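Local coordinates for uncharacterized protein MG296 homolog (Mycoplasma pneumoniae, PDB 2I15) that is of unknown function but adopts an all-helical structure whose elongated chains pack against further copies of the same protein, at residues Thr20-Glu23 / Thr29-Gln32; Leu45-Tyr48 / Asp52-Asp55; Asp66-Ser71 / Glu101-Phe106. All coordinates share one frame; numbering follows the deposited sequence.

Contact 1: residues Thr20-Glu23 / Thr29-Gln32; sequences TEFE and TFRQ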
loop_
_atom_site.group_PDB
_atom_site.type_symbol
_atom_site.label_atom_id
_atom_site.label_comp_id
_atom_site.label_asym_id
_atom_site.label_seq_id
_atom_site.Cartn_x
_atom_site.Cartn_y
_atom_site.Cartn_z
ATOM N N THR A 20 6.814 31.218 -30.405
ATOM C CA THR A 20 6.368 30.521 -31.619
ATOM C C THR A 20 5.627 29.230 -31.235
ATOM O O THR A 20 4.612 28.849 -31.827
ATOM C CB THR A 20 7.575 30.167 -32.506
ATOM O OG1 THR A 20 8.206 31.376 -32.958
ATOM C CG2 THR A 20 7.117 29.373 -33.734
ATOM N N GLU A 21 6.187 28.549 -30.249
ATOM C CA GLU A 21 5.626 27.322 -29.725
ATOM C C GLU A 21 4.159 27.586 -29.337
ATOM O O GLU A 21 3.251 26.857 -29.736
ATOM C CB GLU A 21 6.456 26.918 -28.516
ATOM C CG GLU A 21 6.779 25.430 -28.371
ATOM C CD GLU A 21 7.191 24.732 -29.655
ATOM O OE1 GLU A 21 7.829 25.367 -30.516
ATOM O OE2 GLU A 21 6.881 23.530 -29.783
ATOM N N PHE A 22 3.951 28.663 -28.586
ATOM C CA PHE A 22 2.643 29.102 -28.104
ATOM C C PHE A 22 1.611 29.458 -29.179
ATOM O O PHE A 22 0.415 29.194 -29.021
ATOM C CB PHE A 22 2.834 30.320 -27.193
ATOM C CG PHE A 22 1.557 31.028 -26.841
ATOM C CD1 PHE A 22 0.715 30.526 -25.850
ATOM C CD2 PHE A 22 1.196 32.209 -27.495
ATOM C CE1 PHE A 22 -0.451 31.183 -25.515
ATOM C CE2 PHE A 22 0.015 32.876 -27.158
ATOM C CZ PHE A 22 -0.804 32.361 -26.170
ATOM N N GLU A 23 2.072 30.053 -30.271
ATOM C CA GLU A 23 1.170 30.475 -31.332
ATOM C C GLU A 23 0.704 29.325 -32.222
ATOM O O GLU A 23 -0.372 29.387 -32.830
ATOM C CB GLU A 23 1.855 31.566 -32.172
ATOM C CG GLU A 23 2.678 32.508 -31.320
ATOM C CD GLU A 23 3.533 33.461 -32.125
ATOM O OE1 GLU A 23 4.164 33.011 -33.109
ATOM O OE2 GLU A 23 3.592 34.658 -31.761
ATOM N N THR A 29 -6.996 25.291 -25.787
ATOM C CA THR A 29 -6.655 23.994 -25.199
ATOM C C THR A 29 -5.463 24.219 -24.289
ATOM O O THR A 29 -5.370 23.632 -23.206
ATOM C CB THR A 29 -6.233 22.958 -26.268
ATOM O OG1 THR A 29 -7.352 22.653 -27.107
ATOM C CG2 THR A 29 -5.729 21.682 -25.610
ATOM N N PHE A 30 -4.524 25.038 -24.762
ATOM C CA PHE A 30 -3.340 25.375 -23.986
ATOM C C PHE A 30 -3.801 26.080 -22.718
ATOM O O PHE A 30 -3.423 25.690 -21.612
ATOM C CB PHE A 30 -2.420 26.315 -24.770
ATOM C CG PHE A 30 -1.354 26.958 -23.917
ATOM C CD1 PHE A 30 -0.223 26.249 -23.537
ATOM C CD2 PHE A 30 -1.504 28.267 -23.460
ATOM C CE1 PHE A 30 0.736 26.826 -22.715
ATOM C CE2 PHE A 30 -0.546 28.845 -22.633
ATOM C CZ PHE A 30 0.575 28.123 -22.265
ATOM N N ARG A 31 -4.629 27.114 -22.897
ATOM C CA ARG A 31 -5.174 27.909 -21.796
ATOM C C ARG A 31 -5.717 27.065 -20.639
ATOM O O ARG A 31 -5.476 27.370 -19.469
ATOM C CB ARG A 31 -6.296 28.823 -22.322
ATOM C CG ARG A 31 -6.904 29.739 -21.248
ATOM C CD ARG A 31 -8.400 29.580 -21.112
ATOM N NE ARG A 31 -9.184 30.334 -22.091
ATOM C CZ ARG A 31 -9.244 31.663 -22.156
ATOM N NH1 ARG A 31 -8.563 32.412 -21.305
ATOM N NH2 ARG A 31 -10.004 32.249 -23.066
ATOM N N GLN A 32 -6.465 26.014 -20.968
ATOM C CA GLN A 32 -7.049 25.142 -19.949
ATOM C C GLN A 32 -5.965 24.339 -19.214
ATOM O O GLN A 32 -5.999 24.211 -17.996
ATOM C CB GLN A 32 -8.055 24.178 -20.589
ATOM C CG GLN A 32 -9.146 24.878 -21.381
ATOM C CD GLN A 32 -10.067 23.917 -22.111
ATOM O OE1 GLN A 32 -9.618 23.095 -22.925
ATOM N NE2 GLN A 32 -11.365 24.018 -21.833
#
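F22 and F30 carry the whole of this small contact, in which two helices meet through one pair of rings. F22 presents an edge and F30 a face, an offset edge-to-face stack with ring centroids 5.4 Å apart and planes at 82°. The touching edge of F22 is its CD1-CE1 side. F22 CE1 lies 3.7 Å from F30 CE2, and F22 CD1 is 3.8 Å from the same CE2 atom. On F30 the meeting point is the CD2-CE2 bond, at the rim of the face and not over its middle, which makes the stack an offset one. With the backbones still 8.2 Å apart between F22 CA and F30 CA, the rings have to bridge the gap. F30 sets out toward helix 9-23, whereas F22 leaves its helix across the line between the segments and comes closer at its ring. Both rings are set by nearly the same first torsion, CG anti to the backbone N (chi1 169° in F22 and 166° in F30), and the two side chains cross at about a right angle. Nothing polar links the segments, so the contact rests on apolar ring packing at the surface, F22 being exposed and F30 partly so. The polar groups nearby find partners within their own stretch of chain. R31 NH2 forms a salt bridge with E28 OE2, E21 OE2 with K24 NZ, and T29 OG1 is hydrogen-bonded to D26 OD2 at the start of the second helix. The rings thus span the short link between two successive helices: F22 sits on the last turn of helix 9-23, F30 on the first turn of helix 27-41, and the centre of the contact lies about 26 Å from the centre of the chain, toward one end of the elongated molecule.

Contact 2: residues Leu45-Tyr48 / Asp52-Asp55; sequences LLIY and DYDD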
loop_
_atom_site.group_PDB
_atom_site.type_symbol
_atom_site.label_atom_id
_atom_site.label_comp_id
_atom_site.label_asym_id
_atom_site.label_seq_id
_atom_site.Cartn_x
_atom_site.Cartn_y
_atom_site.Cartn_z
ATOM N N LEU A 45 -0.739 21.563 -0.305
ATOM C CA LEU A 45 -1.067 20.512 0.647
ATOM C C LEU A 45 -0.514 19.143 0.243
ATOM O O LEU A 45 0.120 18.479 1.058
ATOM C CB LEU A 45 -2.586 20.452 0.878
ATOM C CG LEU A 45 -2.973 20.810 2.319
ATOM C CD1 LEU A 45 -4.450 21.145 2.414
ATOM C CD2 LEU A 45 -2.611 19.655 3.232
ATOM N N LEU A 46 -0.740 18.714 -0.998
ATOM C CA LEU A 46 -0.207 17.417 -1.439
ATOM C C LEU A 46 1.036 17.622 -2.297
ATOM O O LEU A 46 1.177 17.055 -3.382
ATOM C CB LEU A 46 -1.240 16.599 -2.222
ATOM C CG LEU A 46 -0.701 15.225 -2.648
ATOM C CD1 LEU A 46 0.275 14.676 -1.592
ATOM C CD2 LEU A 46 -1.853 14.255 -2.909
ATOM N N ILE A 47 1.950 18.426 -1.769
ATOM C CA ILE A 47 3.194 18.777 -2.436
ATOM C C ILE A 47 3.943 17.575 -3.007
ATOM O O ILE A 47 4.595 17.707 -4.031
ATOM C CB ILE A 47 4.124 19.574 -1.450
ATOM C CG1 ILE A 47 5.019 20.561 -2.213
ATOM C CG2 ILE A 47 5.029 18.628 -0.678
ATOM C CD1 ILE A 47 6.062 19.912 -3.074
ATOM N N TYR A 48 3.818 16.405 -2.378
ATOM C CA TYR A 48 4.553 15.204 -2.815
ATOM C C TYR A 48 4.065 14.405 -4.032
ATOM O O TYR A 48 4.690 13.420 -4.409
ATOM C CB TYR A 48 4.729 14.246 -1.629
ATOM C CG TYR A 48 5.255 14.931 -0.392
ATOM C CD1 TYR A 48 4.413 15.203 0.680
ATOM C CD2 TYR A 48 6.584 15.350 -0.312
ATOM C CE1 TYR A 48 4.867 15.893 1.808
ATOM C CE2 TYR A 48 7.055 16.042 0.804
ATOM C CZ TYR A 48 6.188 16.305 1.856
ATOM O OH TYR A 48 6.629 17.029 2.935
ATOM N N ASP A 52 5.194 19.501 -9.377
ATOM C CA ASP A 52 5.524 20.713 -8.657
ATOM C C ASP A 52 6.997 20.534 -8.813
ATOM O O ASP A 52 7.404 19.611 -9.512
ATOM C CB ASP A 52 5.069 20.498 -7.202
ATOM C CG ASP A 52 4.937 21.777 -6.393
ATOM O OD1 ASP A 52 5.939 22.484 -6.201
ATOM O OD2 ASP A 52 3.813 22.064 -5.919
ATOM N N TYR A 53 7.809 21.344 -8.155
ATOM C CA TYR A 53 9.236 21.208 -8.376
ATOM C C TYR A 53 9.326 21.827 -9.762
ATOM O O TYR A 53 10.075 21.369 -10.620
ATOM C CB TYR A 53 9.639 19.728 -8.389
ATOM C CG TYR A 53 9.561 19.067 -7.038
ATOM C CD1 TYR A 53 8.368 19.012 -6.333
ATOM C CD2 TYR A 53 10.691 18.508 -6.457
ATOM C CE1 TYR A 53 8.309 18.418 -5.087
ATOM C CE2 TYR A 53 10.640 17.911 -5.213
ATOM C CZ TYR A 53 9.454 17.876 -4.534
ATOM O OH TYR A 53 9.421 17.336 -3.272
ATOM N N ASP A 54 8.474 22.836 -9.946
ATOM C CA ASP A 54 8.381 23.669 -11.133
ATOM C C ASP A 54 8.943 25.002 -10.645
ATOM O O ASP A 54 9.758 25.650 -11.291
ATOM C CB ASP A 54 6.920 23.853 -11.538
ATOM C CG ASP A 54 6.354 22.639 -12.243
ATOM O OD1 ASP A 54 7.111 21.996 -13.020
ATOM O OD2 ASP A 54 5.153 22.333 -12.026
ATOM N N ASP A 55 8.470 25.357 -9.462
ATOM C CA ASP A 55 8.828 26.548 -8.708
ATOM C C ASP A 55 10.333 26.636 -8.440
ATOM O O ASP A 55 11.088 25.676 -8.650
ATOM C CB ASP A 55 8.107 26.470 -7.375
ATOM C CG ASP A 55 8.041 25.029 -6.844
ATOM O OD1 ASP A 55 7.150 24.262 -7.285
ATOM O OD2 ASP A 55 8.887 24.639 -6.005
#
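I47 and D52 mark the closest approach of two irregular backbone segments, their CA atoms 6.9 Å apart, and the chain then turns through Y53 in a left-handed conformation (phi 74°, psi 35°). Across the gap the work is done by the end of the I47 side chain. I47 CD1 meets Y53 CE1 at 3.4 Å, obliquely to the ring, and also lies 4.0 Å from D52 CG, crossing both side chains at about a right angle. The other branch of I47 stays within its own segment: its CG2 methyl sits 3.4 Å above the centre of the Y48 ring, a CH-pi contact. In the second segment the acids fold back on the backbone. Y53 N donates to D52 OD1 at 2.9 Å, using that oxygen's anti lone pair, and to D55 OD1 at 3.1 Å. D54 N adds a further bond to D55 OD1 at 3.3 Å, and both N-H groups reach D55 OD1 from the same face of its carboxylate, above the plane. These bonds brace the turn, although D52 is poorly ordered. E41 and D50 bring more carboxylates close, a crowding that may be eased by proton uptake. From the second subunit, N35 ND2 bonds to Y53 O, R31 NH2 bonds to D55 O, and F34 stacks on the Y53 ring. The result is an interhelical loop, between helices 27-41 and 57-75, folded back on itself, with the end of I47 against the Y53 ring and the D52 carboxylate, and forming part of the interface with the second subunit.

Contact 3: residues Asp66-Ser71 / Glu101-Phe106; sequences DAFFIS and EALTLF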
loop_
_atom_site.group_PDB
_atom_site.type_symbol
_atom_site.label_atom_id
_atom_site.label_comp_id
_atom_site.label_asym_id
_atom_site.label_seq_id
_atom_site.Cartn_x
_atom_site.Cartn_y
_atom_site.Cartn_z
ATOM N N ASP A 66 8.458 22.186 5.242
ATOM C CA ASP A 66 7.159 22.660 5.710
ATOM C C ASP A 66 6.157 21.504 5.750
ATOM O O ASP A 66 5.716 21.077 6.833
ATOM C CB ASP A 66 6.634 23.764 4.785
ATOM C CG ASP A 66 6.515 25.093 5.483
ATOM O OD1 ASP A 66 5.725 25.179 6.448
ATOM O OD2 ASP A 66 7.205 26.062 5.080
ATOM N N ALA A 67 5.837 20.996 4.558
ATOM C CA ALA A 67 4.883 19.900 4.333
ATOM C C ALA A 67 5.194 18.580 5.056
ATOM O O ALA A 67 4.304 17.763 5.229
ATOM C CB ALA A 67 4.742 19.653 2.828
ATOM N N PHE A 68 6.454 18.367 5.444
ATOM C CA PHE A 68 6.862 17.168 6.199
ATOM C C PHE A 68 6.333 17.313 7.605
ATOM O O PHE A 68 5.772 16.378 8.181
ATOM C CB PHE A 68 8.386 17.048 6.294
ATOM C CG PHE A 68 9.023 16.301 5.160
ATOM C CD1 PHE A 68 10.361 16.526 4.843
ATOM C CD2 PHE A 68 8.299 15.382 4.408
ATOM C CE1 PHE A 68 10.963 15.846 3.788
ATOM C CE2 PHE A 68 8.892 14.701 3.354
ATOM C CZ PHE A 68 10.228 14.936 3.041
ATOM N N PHE A 69 6.531 18.505 8.155
ATOM C CA PHE A 69 6.069 18.814 9.493
ATOM C C PHE A 69 4.571 18.615 9.522
ATOM O O PHE A 69 4.025 18.075 10.484
ATOM C CB PHE A 69 6.415 20.254 9.847
ATOM C CG PHE A 69 7.853 20.456 10.205
ATOM C CD1 PHE A 69 8.284 21.678 10.713
ATOM C CD2 PHE A 69 8.775 19.419 10.071
ATOM C CE1 PHE A 69 9.616 21.867 11.087
ATOM C CE2 PHE A 69 10.110 19.595 10.439
ATOM C CZ PHE A 69 10.532 20.822 10.951
ATOM N N ILE A 70 3.908 19.040 8.455
ATOM C CA ILE A 70 2.471 18.881 8.381
ATOM C C ILE A 70 2.055 17.416 8.137
ATOM O O ILE A 70 1.037 16.971 8.661
ATOM C CB ILE A 70 1.888 19.824 7.300
ATOM C CG1 ILE A 70 1.668 21.206 7.921
ATOM C CG2 ILE A 70 0.582 19.260 6.735
ATOM C CD1 ILE A 70 1.224 22.271 6.942
ATOM N N SER A 71 2.830 16.671 7.351
ATOM C CA SER A 71 2.499 15.273 7.091
ATOM C C SER A 71 2.592 14.535 8.423
ATOM O O SER A 71 1.698 13.778 8.799
ATOM C CB SER A 71 3.493 14.651 6.099
ATOM O OG SER A 71 3.237 13.271 5.861
ATOM N N GLU A 101 3.615 5.983 3.207
ATOM C CA GLU A 101 2.802 5.791 2.021
ATOM C C GLU A 101 2.565 7.081 1.240
ATOM O O GLU A 101 2.247 7.049 0.045
ATOM C CB GLU A 101 1.487 5.106 2.404
ATOM C CG GLU A 101 1.704 3.797 3.167
ATOM C CD GLU A 101 0.474 2.920 3.218
ATOM O OE1 GLU A 101 -0.607 3.451 3.548
ATOM O OE2 GLU A 101 0.597 1.704 2.938
ATOM N N ALA A 102 2.775 8.214 1.902
ATOM C CA ALA A 102 2.606 9.519 1.263
ATOM C C ALA A 102 3.922 9.986 0.627
ATOM O O ALA A 102 3.916 10.794 -0.295
ATOM C CB ALA A 102 2.129 10.553 2.287
ATOM N N LEU A 103 5.044 9.458 1.103
ATOM C CA LEU A 103 6.346 9.882 0.600
ATOM C C LEU A 103 7.016 8.902 -0.369
ATOM O O LEU A 103 8.127 9.135 -0.851
ATOM C CB LEU A 103 7.270 10.168 1.799
ATOM C CG LEU A 103 6.726 11.262 2.733
ATOM C CD1 LEU A 103 7.595 11.413 3.929
ATOM C CD2 LEU A 103 6.640 12.587 1.955
ATOM N N THR A 104 6.316 7.816 -0.665
ATOM C CA THR A 104 6.816 6.754 -1.536
ATOM C C THR A 104 7.568 7.229 -2.796
ATOM O O THR A 104 8.697 6.804 -3.053
ATOM C CB THR A 104 5.634 5.820 -1.925
ATOM O OG1 THR A 104 5.871 4.505 -1.410
ATOM C CG2 THR A 104 5.475 5.737 -3.428
ATOM N N LEU A 105 6.940 8.114 -3.568
ATOM C CA LEU A 105 7.521 8.631 -4.801
ATOM C C LEU A 105 8.733 9.510 -4.466
ATOM O O LEU A 105 9.735 9.516 -5.184
ATOM C CB LEU A 105 6.468 9.443 -5.560
ATOM C CG LEU A 105 6.579 9.798 -7.049
ATOM C CD1 LEU A 105 7.938 10.367 -7.364
ATOM C CD2 LEU A 105 6.306 8.587 -7.875
ATOM N N PHE A 106 8.624 10.236 -3.354
ATOM C CA PHE A 106 9.670 11.121 -2.840
ATOM C C PHE A 106 10.893 10.277 -2.483
ATOM O O PHE A 106 12.024 10.616 -2.827
ATOM C CB PHE A 106 9.158 11.811 -1.578
ATOM C CG PHE A 106 10.062 12.892 -1.049
ATOM C CD1 PHE A 106 9.928 14.205 -1.477
ATOM C CD2 PHE A 106 11.035 12.594 -0.105
ATOM C CE1 PHE A 106 10.747 15.206 -0.969
ATOM C CE2 PHE A 106 11.863 13.593 0.408
ATOM C CZ PHE A 106 11.712 14.894 -0.028
#
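F68 sets one edge of its ring against both L103 and F106, so that a single aromatic side chain serves both partners. Its CZ points onto the face of F106, 3.4 Å from F106 CE2, in an edge-to-face stack with centroids 5.1 Å apart and planes at 81°. F68 and F106 arrive from opposite directions. Next to CZ on the F68 rim, CE2 is met by both methyls of L103, at 3.4 Å from L103 CD2 and 3.6 Å from L103 CD1. L103 sets out toward helix 57-75, while F106 has its CG anti to the backbone N (chi1 -172°), which carries its ring across to the edge of F68. Outside this first shell, the Y48 ring meets F68 with planes only about 15° apart, and F99 packs on both F68 and S71. A kink lies at this point of helix 92-113, where N of L105 and of F106 lack bonds to the preceding turn. F30 of the second subunit approaches F106 edge-to-face, and V18 of that subunit packs on F68. The contact therefore joins helix 57-75 to the kinked part of helix 92-113, with the 42-56 loop and the second subunit's helices packed around it.

How the contacts relate
Contact 1 is a surface contact near one end of the chain, whereas contacts 2 and 3 are buried near its centre. Contact 1 stands alone, its nearest atoms about 12 Å from contact 2 and about 22 Å from contact 3. Contacts 2 and 3 touch directly: Y48 packs on A67 and L103, and the Y53 hydroxyl reaches F106. Contacts 1 and 3 share the edge-to-face ring chemistry of helix pairs, while contact 2 is a loop contact that adds carboxylate-to-backbone bonds. Contacts 2 and 3 also share the second subunit, whose helix 27-41, the element bearing F30 in contact 1, packs against both.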